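Local coordinates for putative NADPH:quinone reductase (Bacillus thuringiensis, PDB 3GMS), which is of unestablished function but probably catalyses NADPH-dependent reduction of quinones, as a member of the zinc-binding dehydrogenase family, at residues A199-Y202 / E203-E207; P112-D115 / S116-D119; V103-S106 / A107-V111. One frame throughout, in Å; residues are numbered along the deposited sequence. Where two conformers were deposited one is given.

Interactions 2 and 3 adjoin in the chain, their centres about 16 Å apart: 103-111 turns it from strand 102-106 to strand 110-112 of the GroES-like domain, and 112-119 then carries it through a loop into helix 119-122. Interaction 1, at the start of helix 201-208 in the Rossmann-type part, lies on the other side of the chain's centre, about 42 Å from interaction 2 and about 45 Å from interaction 3 between centres; the nearest atoms are still about 33 and 34 Å away. In relatives the catalytic cleft lies between the two domains; none of the three contacts includes a ligand.

Interaction 1. Residues A199-Y202 / E203-E207; sequences APLY and ETVME
Pro200 and Thr204 meet where the chain enters helix 201-208, with Pro200 at the N-cap position and the first helical turns closed by main-chain bonds. Leu201 O accepts from Val205 N at 3.1 Å and Tyr202 O from Met206 N at 3.0 Å, the regular i to i+4 pattern. One residue earlier, Pro200 O is gripped twice by the same residue: Thr204 OG1 donates to it at 2.8 Å and Thr204 N at 3.3 Å, both tilted from the carbonyl plane. Further along, Tyr202 and Met206 form a Met-aromatic pair. The methionine chain, bent at both chi2 and chi3, carries CG over one ring face, 3.8 Å from the Tyr202 centroid, in a CH-pi contact, while SD lies obliquely to the ring. The Leu201 and Val205 side chains lie side by side, pointing the same way, with CD1 of Leu201 3.7 Å from CG2 of Val205. Leu201 and Val205, both buried, and Thr204 beside them touch Ile194 of strand 192-195, and Leu201 also reaches Leu229 of helix 223-231. From that second helix Glu228 accepts a hydrogen bond from Tyr202 N, joining the start of helix 201-208 to its neighbour beside the edge strand of the Rossmann-type sheet.

Interaction 2. Residues P112-D115 / S116-D119; sequences PIPD and SIDD
Ile117 N donates to Pro114 O at 3.1 Å, and this one bond closes a type I beta turn through Asp115 and Ser116. It is nearly straight at the hydrogen (169°), yet the donor stands above the carbonyl plane, 48° out of it. The turn brings Ile117 back against Ile113 and Pro114, which lead into the corner residues Asp115 and Ser116. Ile113 CG2 meets Ile117 CB at 4.0 Å, the two isoleucines crossing at about a right angle and their CG2 methyls also close. With chi1 at -63°, CG2 is the branch of Ile113 that stands anti to the backbone N, and it is the one that meets Ile117. The other arm of Ile117 lies against the proline: Pro114 CG sits 4.0 Å from Ile117 CG1 and 4.1 Å from Ile117 CD1, an oblique approach of a ring corner to an extended chain. Both isoleucines are buried, whereas Asp115 and Ser116 at the head of the turn are exposed. Helix 277-292 packs against Pro114 and Ile117 through Ile288, and Ile113 and Ile117 both touch Ala122. Arg89 NH2 donates to Ile117 O and forms a salt bridge with Asp119 OD1, linking the loop to strand 89-92. Asp118 is the N-cap of helix 119-122: its OD2 is hydrogen-bonded with Thr121 OG1, and its OD1 takes a weak bond from Phe120 N. A type I turn running into a helix start is thus how this protein leaves strand 110-112 of its GroES-like domain.

Interaction 3. Residues V103-S106 / A107-V111; sequences VKTS and ADFVV
Ser106 and Asp108 are joined through the serine hydroxyl: with OG anti to its own nitrogen (chi1 162°), it reaches forward and accepts from Asp108 N at 3.1 Å. This is an ST turn, and alongside it runs the i to i+3 bond from Phe109 N to Ser106 O, 3.0 Å. The CB of Asp108 lies alongside the serine, 3.5 Å from Ser106 OG, and also stands 3.8 Å above the plane of the Phe109 ring, over its centre. Phe109 holds CG next to the backbone N (chi1 -53°), which turns the ring's CD2 side back to Ser106 CB, 4.0 Å from CD2, an oblique approach. The Phe109 N to Ser106 O bond spans the 3-10 segment 107-108 by which the chain of the GroES-like domain passes from strand 102-106, paired with strand 34-43, to strand 110-112, paired with strand 89-92. Beneath the bend Thr105 presents two different branches. Thr105 OG1 lies at the edge of the Phe109 ring, near its plane, and is hydrogen-bonded to Leu93 O. The CG2 methyl, lodged between N and the carbonyl carbon, meets Val110 CG2 at 3.6 Å, an oblique crossing of two buried side chains. Arg94 makes a cation-pi contact with the Phe109 ring, and Gln281 of helix 277-292 donates to the carbonyls of Asp108 and Val110.

Interaction 1. Residues A199-Y202 / E203-E207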
ATOM      1  N   ALA A 199       9.532 -16.858 -19.208  1.00 40.27           N
ATOM      2  CA  ALA A 199       9.760 -18.113 -18.482  1.00 38.66           C
ATOM      3  C   ALA A 199       8.454 -18.666 -17.876  1.00 37.86           C
ATOM      4  O   ALA A 199       7.596 -17.878 -17.472  1.00 37.69           O
ATOM      5  CB  ALA A 199      10.799 -17.902 -17.396  1.00 38.88           C
ATOM      6  N   PRO A 200       8.295 -20.010 -17.823  1.00 36.75           N
ATOM      7  CA  PRO A 200       7.061 -20.582 -17.243  1.00 35.69           C
ATOM      8  C   PRO A 200       7.067 -20.502 -15.716  1.00 34.84           C
ATOM      9  O   PRO A 200       8.057 -20.851 -15.085  1.00 35.25           O
ATOM     10  CB  PRO A 200       7.078 -22.050 -17.707  1.00 35.71           C
ATOM     11  CG  PRO A 200       8.493 -22.353 -18.079  1.00 36.06           C
ATOM     12  CD  PRO A 200       9.174 -21.040 -18.425  1.00 36.93           C
ATOM     13  N   LEU A 201       5.974 -20.039 -15.110  1.00 33.13           N
ATOM     14  CA  LEU A 201       5.997 -19.844 -13.653  1.00 31.66           C
ATOM     15  C   LEU A 201       6.205 -21.142 -12.870  1.00 30.01           C
ATOM     16  O   LEU A 201       7.195 -21.268 -12.144  1.00 28.49           O
ATOM     17  CB  LEU A 201       4.749 -19.074 -13.148  1.00 30.38           C
ATOM     18  CG  LEU A 201       4.557 -18.976 -11.625  1.00 31.45           C
ATOM     19  CD1 LEU A 201       5.772 -18.369 -10.912  1.00 30.25           C
ATOM     20  CD2 LEU A 201       3.282 -18.152 -11.334  1.00 31.65           C
ATOM     21  N   TYR A 202       5.272 -22.083 -12.998  1.00 29.74           N
ATOM     22  CA  TYR A 202       5.341 -23.336 -12.209  1.00 29.89           C
ATOM     23  C   TYR A 202       6.677 -24.080 -12.363  1.00 29.88           C
ATOM     24  O   TYR A 202       7.358 -24.391 -11.388  1.00 27.30           O
ATOM     25  CB  TYR A 202       4.159 -24.257 -12.566  1.00 30.45           C
ATOM     26  CG  TYR A 202       4.203 -25.589 -11.837  1.00 31.64           C
ATOM     27  CD1 TYR A 202       3.782 -25.694 -10.502  1.00 33.29           C
ATOM     28  CD2 TYR A 202       4.691 -26.744 -12.464  1.00 31.12           C
ATOM     29  CE1 TYR A 202       3.828 -26.902  -9.823  1.00 30.99           C
ATOM     30  CE2 TYR A 202       4.744 -27.950 -11.792  1.00 32.91           C
ATOM     31  CZ  TYR A 202       4.318 -28.034 -10.467  1.00 34.28           C
ATOM     32  OH  TYR A 202       4.373 -29.231  -9.780  1.00 31.81           O
ATOM     33  N   GLU A 203       7.076 -24.331 -13.606  1.00 30.23           N
ATOM     34  CA  GLU A 203       8.309 -25.108 -13.814  1.00 31.63           C
ATOM     35  C   GLU A 203       9.570 -24.433 -13.248  1.00 30.76           C
ATOM     36  O   GLU A 203      10.458 -25.109 -12.730  1.00 30.85           O
ATOM     37  CB  GLU A 203       8.464 -25.469 -15.303  1.00 33.19           C
ATOM     38  CG  GLU A 203       7.533 -26.638 -15.758  1.00 39.15           C
ATOM     39  CD  GLU A 203       7.835 -28.014 -15.085  1.00 46.90           C
ATOM     40  OE1 GLU A 203       6.863 -28.752 -14.762  1.00 49.84           O
ATOM     41  OE2 GLU A 203       9.032 -28.372 -14.882  1.00 51.62           O
ATOM     42  N   THR A 204       9.639 -23.093 -13.323  1.00 30.21           N
ATOM     43  CA  THR A 204      10.829 -22.395 -12.828  1.00 28.62           C
ATOM     44  C   THR A 204      10.890 -22.450 -11.323  1.00 27.69           C
ATOM     45  O   THR A 204      11.960 -22.655 -10.750  1.00 25.97           O
ATOM     46  CB  THR A 204      10.940 -20.927 -13.336  1.00 28.78           C
ATOM     47  OG1 THR A 204      10.794 -20.895 -14.770  1.00 30.11           O
ATOM     48  CG2 THR A 204      12.269 -20.348 -12.957  1.00 26.51           C
ATOM     49  N   VAL A 205       9.739 -22.269 -10.662  1.00 27.41           N
ATOM     50  CA  VAL A 205       9.746 -22.383  -9.198  1.00 27.77           C
ATOM     51  C   VAL A 205      10.189 -23.782  -8.780  1.00 28.08           C
ATOM     52  O   VAL A 205      10.950 -23.954  -7.804  1.00 27.81           O
ATOM     53  CB  VAL A 205       8.360 -22.080  -8.573  1.00 26.90           C
ATOM     54  CG1 VAL A 205       8.407 -22.316  -7.083  1.00 27.51           C
ATOM     55  CG2 VAL A 205       7.964 -20.652  -8.913  1.00 28.15           C
ATOM     56  N   MET A 206       9.692 -24.766  -9.522  1.00 30.08           N
ATOM     57  CA  MET A 206      10.056 -26.179  -9.285  1.00 31.18           C
ATOM     58  C   MET A 206      11.587 -26.370  -9.427  1.00 31.73           C
ATOM     59  O   MET A 206      12.229 -26.948  -8.549  1.00 31.89           O
ATOM     60  CB  MET A 206       9.190 -27.142 -10.137  1.00 30.82           C
ATOM     61  CG  MET A 206       7.699 -27.256  -9.641  1.00 29.69           C
ATOM     62  SD  MET A 206       7.521 -27.898  -7.969  1.00 23.90           S
ATOM     63  CE  MET A 206       7.875 -29.611  -8.414  1.00 27.83           C
ATOM     64  N   GLU A 207      12.184 -25.785 -10.464  1.00 32.83           N
ATOM     65  CA  GLU A 207      13.660 -25.822 -10.580  1.00 33.31           C
ATOM     66  C   GLU A 207      14.340 -25.112  -9.413  1.00 32.72           C
ATOM     67  O   GLU A 207      15.273 -25.645  -8.802  1.00 30.79           O
ATOM     68  CB  GLU A 207      14.124 -25.301 -11.953  1.00 34.07           C
ATOM     69  CG  GLU A 207      15.657 -25.310 -12.123  1.00 40.50           C
ATOM     70  CD  GLU A 207      16.087 -25.274 -13.590  1.00 47.75           C
ATOM     71  OE1 GLU A 207      15.193 -25.161 -14.462  1.00 52.01           O
ATOM     72  OE2 GLU A 207      17.311 -25.363 -13.874  1.00 50.47           O
TER

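Interaction 2. Residues P112-D115 / S116-D119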
ATOM      1  N   PRO A 112       3.658  10.346  14.255  1.00 22.90           N
ATOM      2  CA  PRO A 112       4.712  11.368  14.228  1.00 23.93           C
ATOM      3  C   PRO A 112       5.800  11.000  13.242  1.00 23.44           C
ATOM      4  O   PRO A 112       6.187   9.847  13.188  1.00 23.92           O
ATOM      5  CB  PRO A 112       5.297  11.299  15.659  1.00 25.11           C
ATOM      6  CG  PRO A 112       4.191  10.725  16.498  1.00 25.92           C
ATOM      7  CD  PRO A 112       3.556   9.682  15.578  1.00 23.89           C
ATOM      8  N   ILE A 113       6.293  11.982  12.477  1.00 23.23           N
ATOM      9  CA  ILE A 113       7.384  11.763  11.531  1.00 23.85           C
ATOM     10  C   ILE A 113       8.620  12.582  11.973  1.00 24.93           C
ATOM     11  O   ILE A 113       8.493  13.761  12.251  1.00 24.33           O
ATOM     12  CB  ILE A 113       6.981  12.196  10.114  1.00 23.38           C
ATOM     13  CG1 ILE A 113       5.812  11.312   9.643  1.00 23.77           C
ATOM     14  CG2 ILE A 113       8.185  12.080   9.167  1.00 23.51           C
ATOM     15  CD1 ILE A 113       6.178   9.829   9.350  1.00 24.57           C
ATOM     16  N   PRO A 114       9.786  11.941  12.062  1.00 26.36           N
ATOM     17  CA  PRO A 114      11.007  12.651  12.524  1.00 26.72           C
ATOM     18  C   PRO A 114      11.573  13.560  11.436  1.00 28.21           C
ATOM     19  O   PRO A 114      11.299  13.353  10.256  1.00 25.85           O
ATOM     20  CB  PRO A 114      11.972  11.499  12.840  1.00 28.07           C
ATOM     21  CG  PRO A 114      11.580  10.413  11.922  1.00 28.21           C
ATOM     22  CD  PRO A 114      10.060  10.523  11.767  1.00 26.29           C
ATOM     23  N   ASP A 115      12.347  14.572  11.834  1.00 28.24           N
ATOM     24  CA  ASP A 115      12.916  15.542  10.896  1.00 30.58           C
ATOM     25  C   ASP A 115      13.806  14.893   9.819  1.00 29.89           C
ATOM     26  O   ASP A 115      13.944  15.419   8.706  1.00 31.24           O
ATOM     27  CB  ASP A 115      13.717  16.605  11.664  1.00 30.74           C
ATOM     28  CG  ASP A 115      12.844  17.446  12.580  1.00 34.90           C
ATOM     29  OD1 ASP A 115      11.600  17.403  12.478  1.00 34.67           O
ATOM     30  OD2 ASP A 115      13.417  18.160  13.425  1.00 37.99           O
ATOM     31  N   SER A 116      14.376  13.755  10.177  1.00 30.11           N
ATOM     32  CA  SER A 116      15.213  12.920   9.309  0.50 30.67           C
ATOM     33  C   SER A 116      14.551  12.456   8.007  1.00 30.08           C
ATOM     34  O   SER A 116      15.234  12.141   7.035  1.00 30.37           O
ATOM     35  CB  SER A 116      15.618  11.676  10.097  0.50 30.89           C
ATOM     36  OG  SER A 116      16.801  11.114   9.587  0.50 34.10           O
ATOM     37  N   ILE A 117      13.224  12.369   8.007  1.00 28.74           N
ATOM     38  CA  ILE A 117      12.494  11.771   6.875  1.00 27.15           C
ATOM     39  C   ILE A 117      11.802  12.833   6.020  1.00 26.19           C
ATOM     40  O   ILE A 117      11.027  13.624   6.538  1.00 25.60           O
ATOM     41  CB  ILE A 117      11.500  10.708   7.390  1.00 26.68           C
ATOM     42  CG1 ILE A 117      12.301   9.572   8.070  1.00 28.46           C
ATOM     43  CG2 ILE A 117      10.525  10.268   6.266  1.00 27.23           C
ATOM     44  CD1 ILE A 117      11.529   8.340   8.393  1.00 29.31           C
ATOM     45  N   ASP A 118      12.119  12.885   4.739  1.00 25.67           N
ATOM     46  CA  ASP A 118      11.538  13.932   3.864  1.00 25.43           C
ATOM     47  C   ASP A 118      10.036  13.663   3.627  1.00 24.23           C
ATOM     48  O   ASP A 118       9.554  12.545   3.873  1.00 22.57           O
ATOM     49  CB  ASP A 118      12.277  14.015   2.523  1.00 25.98           C
ATOM     50  CG  ASP A 118      12.003  12.807   1.638  1.00 27.79           C
ATOM     51  OD1 ASP A 118      10.983  12.807   0.893  1.00 30.33           O
ATOM     52  OD2 ASP A 118      12.797  11.863   1.658  1.00 32.00           O
ATOM     53  N   ASP A 119       9.301  14.692   3.198  1.00 23.54           N
ATOM     54  CA  ASP A 119       7.836  14.591   2.993  1.00 23.16           C
ATOM     55  C   ASP A 119       7.445  13.477   2.000  1.00 23.04           C
ATOM     56  O   ASP A 119       6.424  12.815   2.172  1.00 21.94           O
ATOM     57  CB  ASP A 119       7.261  15.885   2.399  1.00 23.63           C
ATOM     58  CG  ASP A 119       7.425  17.088   3.303  1.00 27.33           C
ATOM     59  OD1 ASP A 119       7.560  16.948   4.539  1.00 23.72           O
ATOM     60  OD2 ASP A 119       7.428  18.193   2.756  1.00 29.61           O
TER

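Interaction 3. Residues V103-S106 / A107-V111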
ATOM      1  N   VAL A 103      -7.029  17.668   6.872  1.00 22.49           N
ATOM      2  CA  VAL A 103      -7.498  16.314   7.213  1.00 21.98           C
ATOM      3  C   VAL A 103      -7.596  16.179   8.729  1.00 22.05           C
ATOM      4  O   VAL A 103      -6.665  16.556   9.438  1.00 22.84           O
ATOM      5  CB  VAL A 103      -6.506  15.244   6.683  1.00 22.09           C
ATOM      6  CG1 VAL A 103      -6.846  13.829   7.238  1.00 23.60           C
ATOM      7  CG2 VAL A 103      -6.533  15.272   5.153  1.00 21.27           C
ATOM      8  N   LYS A 104      -8.713  15.647   9.211  1.00 23.35           N
ATOM      9  CA  LYS A 104      -8.853  15.280  10.628  1.00 24.21           C
ATOM     10  C   LYS A 104      -8.871  13.797  10.826  1.00 24.67           C
ATOM     11  O   LYS A 104      -9.406  13.061   9.982  1.00 25.12           O
ATOM     12  CB  LYS A 104     -10.168  15.827  11.193  1.00 24.93           C
ATOM     13  CG  LYS A 104     -10.317  17.328  11.029  1.00 28.46           C
ATOM     14  CD  LYS A 104     -11.417  17.865  11.951  1.00 32.69           C
ATOM     15  CE  LYS A 104     -12.789  17.377  11.578  1.00 36.77           C
ATOM     16  NZ  LYS A 104     -12.992  17.501  10.117  1.00 42.01           N
ATOM     17  N   THR A 105      -8.327  13.353  11.963  1.00 24.26           N
ATOM     18  CA  THR A 105      -8.425  11.977  12.360  1.00 25.67           C
ATOM     19  C   THR A 105      -8.292  11.945  13.890  1.00 26.44           C
ATOM     20  O   THR A 105      -7.916  12.963  14.503  1.00 27.84           O
ATOM     21  CB  THR A 105      -7.297  11.076  11.739  1.00 24.92           C
ATOM     22  OG1 THR A 105      -7.559   9.702  12.066  1.00 24.21           O
ATOM     23  CG2 THR A 105      -5.908  11.462  12.306  1.00 24.21           C
ATOM     24  N   SER A 106      -8.578  10.800  14.480  1.00 26.32           N
ATOM     25  CA  SER A 106      -8.395  10.613  15.921  1.00 26.49           C
ATOM     26  C   SER A 106      -6.906  10.724  16.305  1.00 27.12           C
ATOM     27  O   SER A 106      -6.010  10.212  15.585  1.00 25.36           O
ATOM     28  CB  SER A 106      -8.962   9.252  16.347  1.00 27.17           C
ATOM     29  OG  SER A 106      -8.442   8.852  17.610  1.00 31.89           O
ATOM     30  N   ALA A 107      -6.631  11.367  17.447  1.00 26.27           N
ATOM     31  CA  ALA A 107      -5.263  11.357  18.001  1.00 27.16           C
ATOM     32  C   ALA A 107      -4.599   9.983  18.035  1.00 26.36           C
ATOM     33  O   ALA A 107      -3.381   9.886  17.875  1.00 27.54           O
ATOM     34  CB  ALA A 107      -5.237  11.957  19.399  1.00 27.12           C
ATOM     35  N   ASP A 108      -5.381   8.932  18.276  1.00 26.70           N
ATOM     36  CA  ASP A 108      -4.857   7.553  18.324  1.00 27.89           C
ATOM     37  C   ASP A 108      -4.066   7.133  17.102  1.00 26.13           C
ATOM     38  O   ASP A 108      -3.179   6.293  17.179  1.00 26.88           O
ATOM     39  CB  ASP A 108      -6.007   6.538  18.524  1.00 28.25           C
ATOM     40  CG  ASP A 108      -6.612   6.618  19.909  1.00 36.29           C
ATOM     41  OD1 ASP A 108      -6.199   7.518  20.682  1.00 40.03           O
ATOM     42  OD2 ASP A 108      -7.497   5.789  20.206  1.00 42.60           O
ATOM     43  N   PHE A 109      -4.400   7.713  15.965  1.00 26.29           N
ATOM     44  CA  PHE A 109      -3.881   7.196  14.699  1.00 25.11           C
ATOM     45  C   PHE A 109      -2.990   8.200  13.992  1.00 25.68           C
ATOM     46  O   PHE A 109      -2.677   8.040  12.811  1.00 25.69           O
ATOM     47  CB  PHE A 109      -5.047   6.810  13.781  1.00 25.49           C
ATOM     48  CG  PHE A 109      -6.027   5.886  14.441  1.00 26.42           C
ATOM     49  CD1 PHE A 109      -5.572   4.746  15.120  1.00 27.48           C
ATOM     50  CD2 PHE A 109      -7.393   6.171  14.414  1.00 28.94           C
ATOM     51  CE1 PHE A 109      -6.481   3.876  15.773  1.00 29.81           C
ATOM     52  CE2 PHE A 109      -8.297   5.308  15.069  1.00 31.29           C
ATOM     53  CZ  PHE A 109      -7.826   4.170  15.737  1.00 28.33           C
ATOM     54  N   VAL A 110      -2.626   9.267  14.698  1.00 24.75           N
ATOM     55  CA  VAL A 110      -1.662  10.225  14.189  1.00 24.81           C
ATOM     56  C   VAL A 110      -0.234   9.667  14.336  1.00 24.33           C
ATOM     57  O   VAL A 110       0.215   9.348  15.437  1.00 23.93           O
ATOM     58  CB  VAL A 110      -1.830  11.588  14.925  1.00 25.29           C
ATOM     59  CG1 VAL A 110      -0.714  12.495  14.574  1.00 26.11           C
ATOM     60  CG2 VAL A 110      -3.179  12.242  14.557  1.00 26.02           C
ATOM     61  N   VAL A 111       0.484   9.520  13.231  1.00 22.64           N
ATOM     62  CA  VAL A 111       1.850   8.999  13.270  1.00 21.80           C
ATOM     63  C   VAL A 111       2.889  10.115  13.171  1.00 22.22           C
ATOM     64  O   VAL A 111       3.030  10.746  12.120  1.00 22.47           O
ATOM     65  CB  VAL A 111       2.106   7.985  12.088  1.00 21.77           C
ATOM     66  CG1 VAL A 111       3.500   7.431  12.147  1.00 21.27           C
ATOM     67  CG2 VAL A 111       1.039   6.851  12.078  1.00 21.10           C
TER